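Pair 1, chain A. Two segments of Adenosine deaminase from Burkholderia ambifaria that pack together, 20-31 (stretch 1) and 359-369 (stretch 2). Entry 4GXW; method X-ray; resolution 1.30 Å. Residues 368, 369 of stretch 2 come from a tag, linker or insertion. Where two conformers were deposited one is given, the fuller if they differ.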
# COMPACT_ATOMS: atom_id res chain seq x y z
N ALA A 20 20.73 15.24 -5.28
CA ALA A 20 21.20 13.87 -5.35
C ALA A 20 21.41 13.30 -3.95
O ALA A 20 21.11 12.14 -3.71
CB ALA A 20 22.48 13.78 -6.16
N ALA A 21 21.93 14.12 -3.04
CA ALA A 21 22.13 13.71 -1.65
C ALA A 21 20.82 13.26 -1.01
O ALA A 21 20.77 12.21 -0.34
CB ALA A 21 22.76 14.85 -0.85
N HIS A 22 19.77 14.05 -1.20
CA HIS A 22 18.45 13.69 -0.68
C HIS A 22 17.98 12.37 -1.28
O HIS A 22 17.49 11.50 -0.57
CB HIS A 22 17.43 14.79 -0.99
CG HIS A 22 17.64 16.05 -0.22
ND1 HIS A 22 18.36 17.11 -0.71
CD2 HIS A 22 17.22 16.42 1.02
CE1 HIS A 22 18.38 18.08 0.18
NE2 HIS A 22 17.70 17.69 1.24
N ARG A 23 18.13 12.23 -2.60
CA ARG A 23 17.68 11.00 -3.25
C ARG A 23 18.43 9.77 -2.73
O ARG A 23 17.82 8.71 -2.57
CB ARG A 23 17.77 11.11 -4.77
CG ARG A 23 16.81 12.15 -5.34
CD ARG A 23 16.91 12.29 -6.85
NE ARG A 23 15.93 13.27 -7.31
CZ ARG A 23 16.21 14.55 -7.54
NH1 ARG A 23 17.45 15.00 -7.40
NH2 ARG A 23 15.25 15.36 -7.93
N ALA A 24 19.72 9.92 -2.45
CA ALA A 24 20.51 8.83 -1.90
C ALA A 24 19.99 8.47 -0.51
O ALA A 24 19.91 7.29 -0.16
CB ALA A 24 21.99 9.21 -1.85
N PHE A 25 19.64 9.49 0.28
CA PHE A 25 19.07 9.28 1.61
C PHE A 25 17.76 8.50 1.53
O PHE A 25 17.60 7.49 2.20
CB PHE A 25 18.87 10.62 2.34
CG PHE A 25 18.14 10.50 3.65
CD1 PHE A 25 18.80 10.10 4.80
CD2 PHE A 25 16.79 10.80 3.73
CE1 PHE A 25 18.12 9.99 6.01
CE2 PHE A 25 16.11 10.69 4.93
CZ PHE A 25 16.78 10.29 6.07
N PHE A 26 16.83 8.96 0.70
CA PHE A 26 15.52 8.31 0.64
C PHE A 26 15.64 6.88 0.15
O PHE A 26 14.92 5.99 0.61
CB PHE A 26 14.55 9.11 -0.24
CG PHE A 26 14.25 10.49 0.29
CD1 PHE A 26 13.83 10.66 1.60
CD2 PHE A 26 14.44 11.61 -0.51
CE1 PHE A 26 13.58 11.92 2.10
CE2 PHE A 26 14.18 12.88 -0.01
CZ PHE A 26 13.75 13.03 1.30
N HIS A 27 16.56 6.66 -0.79
CA HIS A 27 16.80 5.32 -1.31
C HIS A 27 17.38 4.36 -0.28
O HIS A 27 16.94 3.21 -0.19
CB HIS A 27 17.71 5.38 -2.55
CG HIS A 27 17.88 4.06 -3.23
ND1 HIS A 27 17.05 3.64 -4.24
CD2 HIS A 27 18.75 3.04 -3.00
CE1 HIS A 27 17.41 2.43 -4.63
NE2 HIS A 27 18.43 2.04 -3.89
N ALA A 28 18.36 4.84 0.49
CA ALA A 28 19.07 4.01 1.47
C ALA A 28 18.23 3.66 2.69
O ALA A 28 18.50 2.67 3.37
CB ALA A 28 20.35 4.70 1.90
N LEU A 29 17.22 4.48 2.98
CA LEU A 29 16.35 4.27 4.14
C LEU A 29 15.80 2.85 4.18
O LEU A 29 15.20 2.40 3.22
CB LEU A 29 15.14 5.22 4.10
CG LEU A 29 15.28 6.70 4.42
CD1 LEU A 29 13.91 7.35 4.51
CD2 LEU A 29 16.06 6.88 5.71
N PRO A 30 16.00 2.15 5.30
CA PRO A 30 15.34 0.83 5.39
C PRO A 30 13.83 1.03 5.52
O PRO A 30 13.40 1.96 6.22
CB PRO A 30 15.91 0.21 6.66
CG PRO A 30 16.51 1.35 7.43
CD PRO A 30 16.84 2.45 6.47
N LYS A 31 13.05 0.19 4.85
CA LYS A 31 11.62 0.39 4.77
C LYS A 31 10.82 -0.88 4.95
O LYS A 31 11.27 -1.99 4.61
CB LYS A 31 11.24 0.93 3.38
CG LYS A 31 11.91 2.25 2.98
CD LYS A 31 11.68 2.54 1.50
CE LYS A 31 12.52 3.72 1.00
NZ LYS A 31 13.99 3.43 0.87
N MET A 359 22.71 7.09 11.06
CA MET A 359 23.89 7.22 10.21
C MET A 359 23.56 7.82 8.85
O MET A 359 24.30 8.68 8.35
CB MET A 359 24.61 5.88 10.04
CG MET A 359 25.48 5.52 11.23
SD MET A 359 26.56 4.11 10.92
CE MET A 359 27.66 4.78 9.68
N LEU A 360 22.45 7.40 8.24
CA LEU A 360 22.05 7.94 6.95
C LEU A 360 21.76 9.44 7.05
O LEU A 360 22.11 10.19 6.14
CB LEU A 360 20.84 7.18 6.40
CG LEU A 360 21.11 5.71 6.03
CD1 LEU A 360 19.83 5.02 5.58
CD2 LEU A 360 22.20 5.61 4.96
N ALA A 361 21.15 9.86 8.15
CA ALA A 361 20.90 11.29 8.38
C ALA A 361 22.20 12.10 8.48
O ALA A 361 22.31 13.19 7.91
CB ALA A 361 20.03 11.49 9.61
N ASP A 362 23.18 11.58 9.21
CA ASP A 362 24.48 12.25 9.29
C ASP A 362 25.18 12.29 7.93
O ASP A 362 25.85 13.27 7.59
CB ASP A 362 25.39 11.58 10.32
CG ASP A 362 25.16 12.08 11.74
OD1 ASP A 362 24.34 13.01 11.92
OD2 ASP A 362 25.83 11.58 12.67
N THR A 363 25.02 11.23 7.14
CA THR A 363 25.65 11.17 5.82
C THR A 363 24.98 12.14 4.84
O THR A 363 25.65 12.71 3.97
CB THR A 363 25.70 9.73 5.30
OG1 THR A 363 26.54 8.96 6.17
CG2 THR A 363 26.25 9.66 3.88
N LEU A 364 23.68 12.35 5.01
CA LEU A 364 22.98 13.37 4.24
C LEU A 364 23.62 14.74 4.48
O LEU A 364 23.87 15.48 3.54
CB LEU A 364 21.48 13.37 4.56
CG LEU A 364 20.64 14.52 3.98
CD1 LEU A 364 20.73 14.57 2.47
CD2 LEU A 364 19.18 14.39 4.42
N ALA A 365 23.91 15.05 5.74
CA ALA A 365 24.58 16.30 6.07
C ALA A 365 25.97 16.36 5.43
O ALA A 365 26.36 17.39 4.90
CB ALA A 365 24.68 16.47 7.58
N ALA A 366 26.71 15.26 5.49
CA ALA A 366 28.05 15.23 4.91
C ALA A 366 28.01 15.36 3.39
O ALA A 366 28.84 16.05 2.80
CB ALA A 366 28.79 13.96 5.33
N ASP A 367 27.04 14.69 2.76
CA ASP A 367 26.91 14.77 1.31
C ASP A 367 26.58 16.19 0.86
O ASP A 367 27.13 16.67 -0.13
CB ASP A 367 25.80 13.84 0.82
CG ASP A 367 26.19 12.37 0.84
OD1 ASP A 367 27.39 12.04 0.96
OD2 ASP A 367 25.28 11.53 0.70
N LYS A 368 25.68 16.85 1.58
CA LYS A 368 25.36 18.25 1.29
C LYS A 368 26.59 19.15 1.40
O LYS A 368 26.83 20.00 0.53
CB LYS A 368 24.26 18.74 2.23
CG LYS A 368 22.90 18.12 1.94
CD LYS A 368 21.94 18.28 3.09
CE LYS A 368 21.59 19.73 3.35
NZ LYS A 368 20.35 19.84 4.17
N LEU A 369 27.38 18.97 2.46
CA LEU A 369 28.61 19.75 2.62
C LEU A 369 29.58 19.51 1.47
O LEU A 369 30.24 20.44 1.00
CB LEU A 369 29.28 19.42 3.96
CG LEU A 369 30.54 20.25 4.26
CD1 LEU A 369 30.20 21.73 4.41
CD2 LEU A 369 31.26 19.73 5.49
O HOH W 1 22.72 11.45 1.57
O HOH W 2 17.78 18.86 4.08

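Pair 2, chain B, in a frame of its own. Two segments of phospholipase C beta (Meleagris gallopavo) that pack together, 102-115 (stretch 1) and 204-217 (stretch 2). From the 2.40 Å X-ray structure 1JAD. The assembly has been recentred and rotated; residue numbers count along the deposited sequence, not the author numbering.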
# COMPACT_ATOMS: atom_id res chain seq x y z
N LYS B 102 1.48 -2.00 23.83
CA LYS B 102 1.97 -0.78 23.18
C LYS B 102 2.26 -1.10 21.71
O LYS B 102 1.66 -0.53 20.80
CB LYS B 102 3.27 -0.28 23.83
CG LYS B 102 3.15 0.34 25.22
CD LYS B 102 2.29 1.57 25.22
CE LYS B 102 2.34 2.29 26.56
NZ LYS B 102 3.70 2.84 26.86
N GLU B 103 3.18 -2.03 21.49
CA GLU B 103 3.54 -2.43 20.14
C GLU B 103 2.32 -2.84 19.32
O GLU B 103 2.26 -2.59 18.12
CB GLU B 103 4.57 -3.56 20.19
CG GLU B 103 5.86 -3.11 20.85
CD GLU B 103 6.97 -4.12 20.73
OE1 GLU B 103 7.38 -4.40 19.58
OE2 GLU B 103 7.42 -4.63 21.78
N GLN B 104 1.34 -3.44 19.99
CA GLN B 104 0.12 -3.86 19.31
C GLN B 104 -0.59 -2.59 18.84
O GLN B 104 -1.17 -2.56 17.76
CB GLN B 104 -0.79 -4.63 20.29
CG GLN B 104 -1.70 -5.67 19.66
CD GLN B 104 -2.28 -5.24 18.33
OE1 GLN B 104 -1.57 -5.21 17.31
NE2 GLN B 104 -3.57 -4.89 18.32
N HIS B 105 -0.53 -1.54 19.66
CA HIS B 105 -1.15 -0.26 19.29
C HIS B 105 -0.40 0.32 18.09
O HIS B 105 -1.00 0.95 17.21
CB HIS B 105 -1.11 0.75 20.44
CG HIS B 105 -1.97 0.41 21.61
ND1 HIS B 105 -3.26 -0.07 21.48
CD2 HIS B 105 -1.77 0.56 22.94
CE1 HIS B 105 -3.81 -0.20 22.67
NE2 HIS B 105 -2.93 0.18 23.58
N ALA B 106 0.91 0.12 18.07
CA ALA B 106 1.73 0.61 16.96
C ALA B 106 1.26 -0.06 15.65
O ALA B 106 1.10 0.60 14.62
CB ALA B 106 3.21 0.31 17.23
N THR B 107 1.04 -1.37 15.69
CA THR B 107 0.58 -2.06 14.50
C THR B 107 -0.86 -1.64 14.12
O THR B 107 -1.27 -1.76 12.96
CB THR B 107 0.64 -3.61 14.70
OG1 THR B 107 2.01 -4.01 14.82
CG2 THR B 107 -0.00 -4.34 13.54
N GLU B 108 -1.61 -1.14 15.09
CA GLU B 108 -2.99 -0.72 14.82
C GLU B 108 -3.05 0.64 14.15
O GLU B 108 -3.90 0.88 13.30
CB GLU B 108 -3.80 -0.68 16.12
CG GLU B 108 -3.92 -2.02 16.85
CD GLU B 108 -4.64 -1.90 18.19
OE1 GLU B 108 -4.18 -1.12 19.06
OE2 GLU B 108 -5.67 -2.58 18.37
N GLN B 109 -2.15 1.54 14.55
CA GLN B 109 -2.13 2.88 13.97
C GLN B 109 -1.69 2.78 12.51
O GLN B 109 -2.30 3.39 11.62
CB GLN B 109 -1.18 3.78 14.77
CG GLN B 109 -1.52 3.83 16.25
CD GLN B 109 -0.65 4.80 17.04
OE1 GLN B 109 -0.70 4.82 18.28
NE2 GLN B 109 0.14 5.61 16.34
N THR B 110 -0.65 1.99 12.25
CA THR B 110 -0.17 1.82 10.88
C THR B 110 -1.30 1.32 10.01
O THR B 110 -1.58 1.89 8.95
CB THR B 110 1.02 0.84 10.81
OG1 THR B 110 2.16 1.44 11.43
CG2 THR B 110 1.35 0.48 9.37
N ALA B 111 -1.97 0.26 10.45
CA ALA B 111 -3.07 -0.31 9.70
C ALA B 111 -4.11 0.75 9.39
O ALA B 111 -4.56 0.90 8.25
CB ALA B 111 -3.71 -1.44 10.48
N LYS B 112 -4.48 1.51 10.42
CA LYS B 112 -5.48 2.55 10.26
C LYS B 112 -5.01 3.63 9.28
O LYS B 112 -5.61 3.82 8.23
CB LYS B 112 -5.82 3.19 11.61
CG LYS B 112 -7.18 3.88 11.62
CD LYS B 112 -8.25 2.86 11.22
CE LYS B 112 -9.67 3.42 11.29
NZ LYS B 112 -10.65 2.36 10.89
N ILE B 113 -3.93 4.32 9.63
CA ILE B 113 -3.43 5.37 8.75
C ILE B 113 -3.14 4.86 7.35
O ILE B 113 -3.39 5.57 6.38
CB ILE B 113 -2.18 6.06 9.33
CG1 ILE B 113 -2.61 7.10 10.37
CG2 ILE B 113 -1.39 6.75 8.23
CD1 ILE B 113 -1.51 8.02 10.82
N THR B 114 -2.62 3.64 7.23
CA THR B 114 -2.36 3.11 5.90
C THR B 114 -3.68 3.03 5.15
O THR B 114 -3.73 3.17 3.93
CB THR B 114 -1.71 1.74 5.97
OG1 THR B 114 -0.35 1.90 6.41
CG2 THR B 114 -1.72 1.07 4.61
N GLU B 115 -4.76 2.82 5.90
CA GLU B 115 -6.10 2.75 5.33
C GLU B 115 -6.45 4.11 4.74
O GLU B 115 -6.58 4.26 3.52
CB GLU B 115 -7.12 2.39 6.42
CG GLU B 115 -8.57 2.72 6.06
CD GLU B 115 -9.56 2.42 7.18
OE1 GLU B 115 -10.72 2.88 7.08
OE2 GLU B 115 -9.19 1.72 8.15
N ASN B 204 5.49 8.73 1.92
CA ASN B 204 4.52 8.89 2.99
C ASN B 204 4.41 7.57 3.77
O ASN B 204 4.49 7.56 5.01
CB ASN B 204 3.19 9.31 2.38
CG ASN B 204 2.21 9.79 3.41
OD1 ASN B 204 1.54 9.00 4.07
ND2 ASN B 204 2.14 11.11 3.58
N LEU B 205 4.24 6.47 3.05
CA LEU B 205 4.15 5.16 3.68
C LEU B 205 5.38 4.98 4.55
O LEU B 205 5.30 4.60 5.72
CB LEU B 205 4.12 4.06 2.60
CG LEU B 205 4.12 2.60 3.07
CD1 LEU B 205 2.88 2.31 3.88
CD2 LEU B 205 4.17 1.68 1.86
N ARG B 206 6.53 5.27 3.96
CA ARG B 206 7.80 5.14 4.64
C ARG B 206 7.82 5.99 5.91
O ARG B 206 8.30 5.55 6.95
CB ARG B 206 8.92 5.54 3.67
CG ARG B 206 10.32 5.32 4.17
CD ARG B 206 11.30 5.07 3.00
NE ARG B 206 11.55 6.22 2.13
CZ ARG B 206 10.76 6.62 1.13
NH1 ARG B 206 9.64 5.98 0.83
NH2 ARG B 206 11.12 7.69 0.41
N ALA B 207 7.27 7.19 5.87
CA ALA B 207 7.26 8.02 7.07
C ALA B 207 6.46 7.28 8.16
O ALA B 207 6.86 7.22 9.32
CB ALA B 207 6.62 9.38 6.78
N ILE B 208 5.34 6.70 7.74
CA ILE B 208 4.44 5.96 8.63
C ILE B 208 5.12 4.79 9.32
O ILE B 208 4.99 4.63 10.54
CB ILE B 208 3.23 5.43 7.82
CG1 ILE B 208 2.42 6.62 7.30
CG2 ILE B 208 2.40 4.47 8.67
CD1 ILE B 208 1.32 6.23 6.33
N GLN B 209 5.82 3.97 8.55
CA GLN B 209 6.52 2.80 9.10
C GLN B 209 7.61 3.25 10.05
O GLN B 209 7.96 2.56 11.02
CB GLN B 209 7.11 1.99 7.96
CG GLN B 209 6.07 1.59 6.94
CD GLN B 209 6.67 0.96 5.71
OE1 GLN B 209 7.57 1.52 5.09
NE2 GLN B 209 6.16 -0.21 5.33
N GLU B 210 8.15 4.43 9.77
CA GLU B 210 9.20 5.03 10.57
C GLU B 210 8.58 5.40 11.92
O GLU B 210 9.18 5.21 12.97
CB GLU B 210 9.71 6.26 9.83
CG GLU B 210 10.97 6.87 10.36
CD GLU B 210 11.42 8.01 9.47
OE1 GLU B 210 11.68 7.75 8.26
OE2 GLU B 210 11.52 9.16 9.97
N LYS B 211 7.36 5.93 11.88
CA LYS B 211 6.64 6.31 13.09
C LYS B 211 6.42 5.04 13.94
O LYS B 211 6.80 4.99 15.12
CB LYS B 211 5.30 6.94 12.72
CG LYS B 211 4.33 7.17 13.88
CD LYS B 211 4.87 8.12 14.92
CE LYS B 211 3.84 8.37 16.02
NZ LYS B 211 4.36 9.19 17.16
N GLU B 212 5.84 4.01 13.33
CA GLU B 212 5.61 2.77 14.05
C GLU B 212 6.91 2.28 14.66
O GLU B 212 6.95 1.85 15.81
CB GLU B 212 5.05 1.70 13.13
CG GLU B 212 4.89 0.35 13.79
CD GLU B 212 4.53 -0.73 12.80
OE1 GLU B 212 3.50 -0.61 12.12
OE2 GLU B 212 5.29 -1.72 12.68
N GLY B 213 7.98 2.36 13.87
CA GLY B 213 9.29 1.93 14.35
C GLY B 213 9.67 2.63 15.64
O GLY B 213 10.19 2.01 16.58
N GLN B 214 9.40 3.93 15.71
CA GLN B 214 9.75 4.68 16.90
C GLN B 214 8.84 4.34 18.08
O GLN B 214 9.31 4.25 19.22
CB GLN B 214 9.75 6.17 16.57
CG GLN B 214 10.89 6.53 15.61
CD GLN B 214 10.78 7.93 15.03
OE1 GLN B 214 11.64 8.37 14.27
NE2 GLN B 214 9.70 8.63 15.38
N LEU B 215 7.56 4.13 17.81
CA LEU B 215 6.64 3.76 18.89
C LEU B 215 7.13 2.46 19.50
O LEU B 215 7.41 2.40 20.70
CB LEU B 215 5.22 3.59 18.36
CG LEU B 215 4.39 4.86 18.15
CD1 LEU B 215 3.04 4.50 17.53
CD2 LEU B 215 4.18 5.55 19.50
N GLN B 216 7.24 1.42 18.67
CA GLN B 216 7.70 0.12 19.14
C GLN B 216 9.00 0.26 19.94
O GLN B 216 9.16 -0.31 21.02
CB GLN B 216 7.87 -0.82 17.95
CG GLN B 216 6.59 -0.92 17.14
CD GLN B 216 6.60 -2.00 16.09
OE1 GLN B 216 7.49 -2.04 15.23
NE2 GLN B 216 5.60 -2.88 16.13
N GLN B 217 9.93 1.04 19.39
CA GLN B 217 11.21 1.30 20.04
C GLN B 217 10.95 1.81 21.45
O GLN B 217 11.52 1.31 22.42
CB GLN B 217 11.95 2.36 19.22
CG GLN B 217 13.29 2.83 19.76
CD GLN B 217 13.96 3.81 18.79
OE1 GLN B 217 13.37 4.83 18.41
NE2 GLN B 217 15.19 3.49 18.39

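The sharpest difference lies at one matched pair of facing positions: Phe25(A) and Leu364(A) in pair 1 meet through carbon alone, whereas their counterparts Thr110(B) and Glu212(B) in pair 2 are joined by a short hydrogen bond, Thr110(B) OG1 donating to Glu212(B) OE1 at 2.5 Å. In pair 1 no direct hydrogen bond crosses between the stretches; Leu364(A) CD2 instead lies over one face of the Phe25(A) ring, 4.1 Å from Phe25(A) CG. The backbones beneath are nearly the same, 14 central residues superposing with an RMSD of 0.4 Å. Both pairs are antiparallel helices, at 163° with axes 9.1 Å apart at closest approach in pair 1, and at 170° and 8.7 Å in pair 2. Leu364(A) and Glu212(B) both have chi1 in t and point toward the partner helix, and their side-chain centres fall within 0.4 Å, so the leucine and the glutamate side chains are centred at nearly the same point, although chi2 is p in Leu364(A) and t in Glu212(B). The ring of Phe25(A), with chi1 also t, reaches along the partner backbone and sets its edge near Leu360(A) O (3.6 Å from Phe25(A) CD1); Thr110(B), with chi1 m, has no ring to lay there and gives its hydroxyl to Glu212(B).

Where the helices come close, the two solutions converge. Ala21(A) matches Ala106(B), and each points its methyl toward the partner: Ala21(A) CB lies 3.6 Å from Asp367(A) CB, and Ala106(B) CB 4.0 Å from Leu215(B) CB, at the matching position. The aspartate in pair 1 adds a polar link that the leucine cannot: water 1 donates to both Ala21(A) O (2.8 Å) and Asp367(A) OD2 (2.7 Å). Next along, Lys368(A), a tag residue, matches Gln216(B). Water 2 accepts from Lys368(A) NZ at 2.8 Å and is also hydrogen-bonded to His22(A) NE2 at 3.1 Å, while Gln216(B) CG packs 3.6 Å from Ala106(B) CB.

At the other end, bulk is shared out differently. Small Ala28(A) faces branched Leu360(A), Ala28(A) CB to Leu360(A) CD2 being 3.7 Å; the matched pair is two isoleucines, Ile113(B) CG2 touching Ile208(B) CD1 at 3.4 Å. Leu29(A), the first residue to leave helical phi/psi, brings CD2 to 4.2 Å from Leu360(A) CD1. Its match, Thr114(B), remains helical and hydrogen-bonds through OG1 to Thr110(B) O (2.8 Å), yet the two side-chain centres lie 0.3 Å apart. The buried surface is 474 Å² in pair 1 and 564 Å² in pair 2.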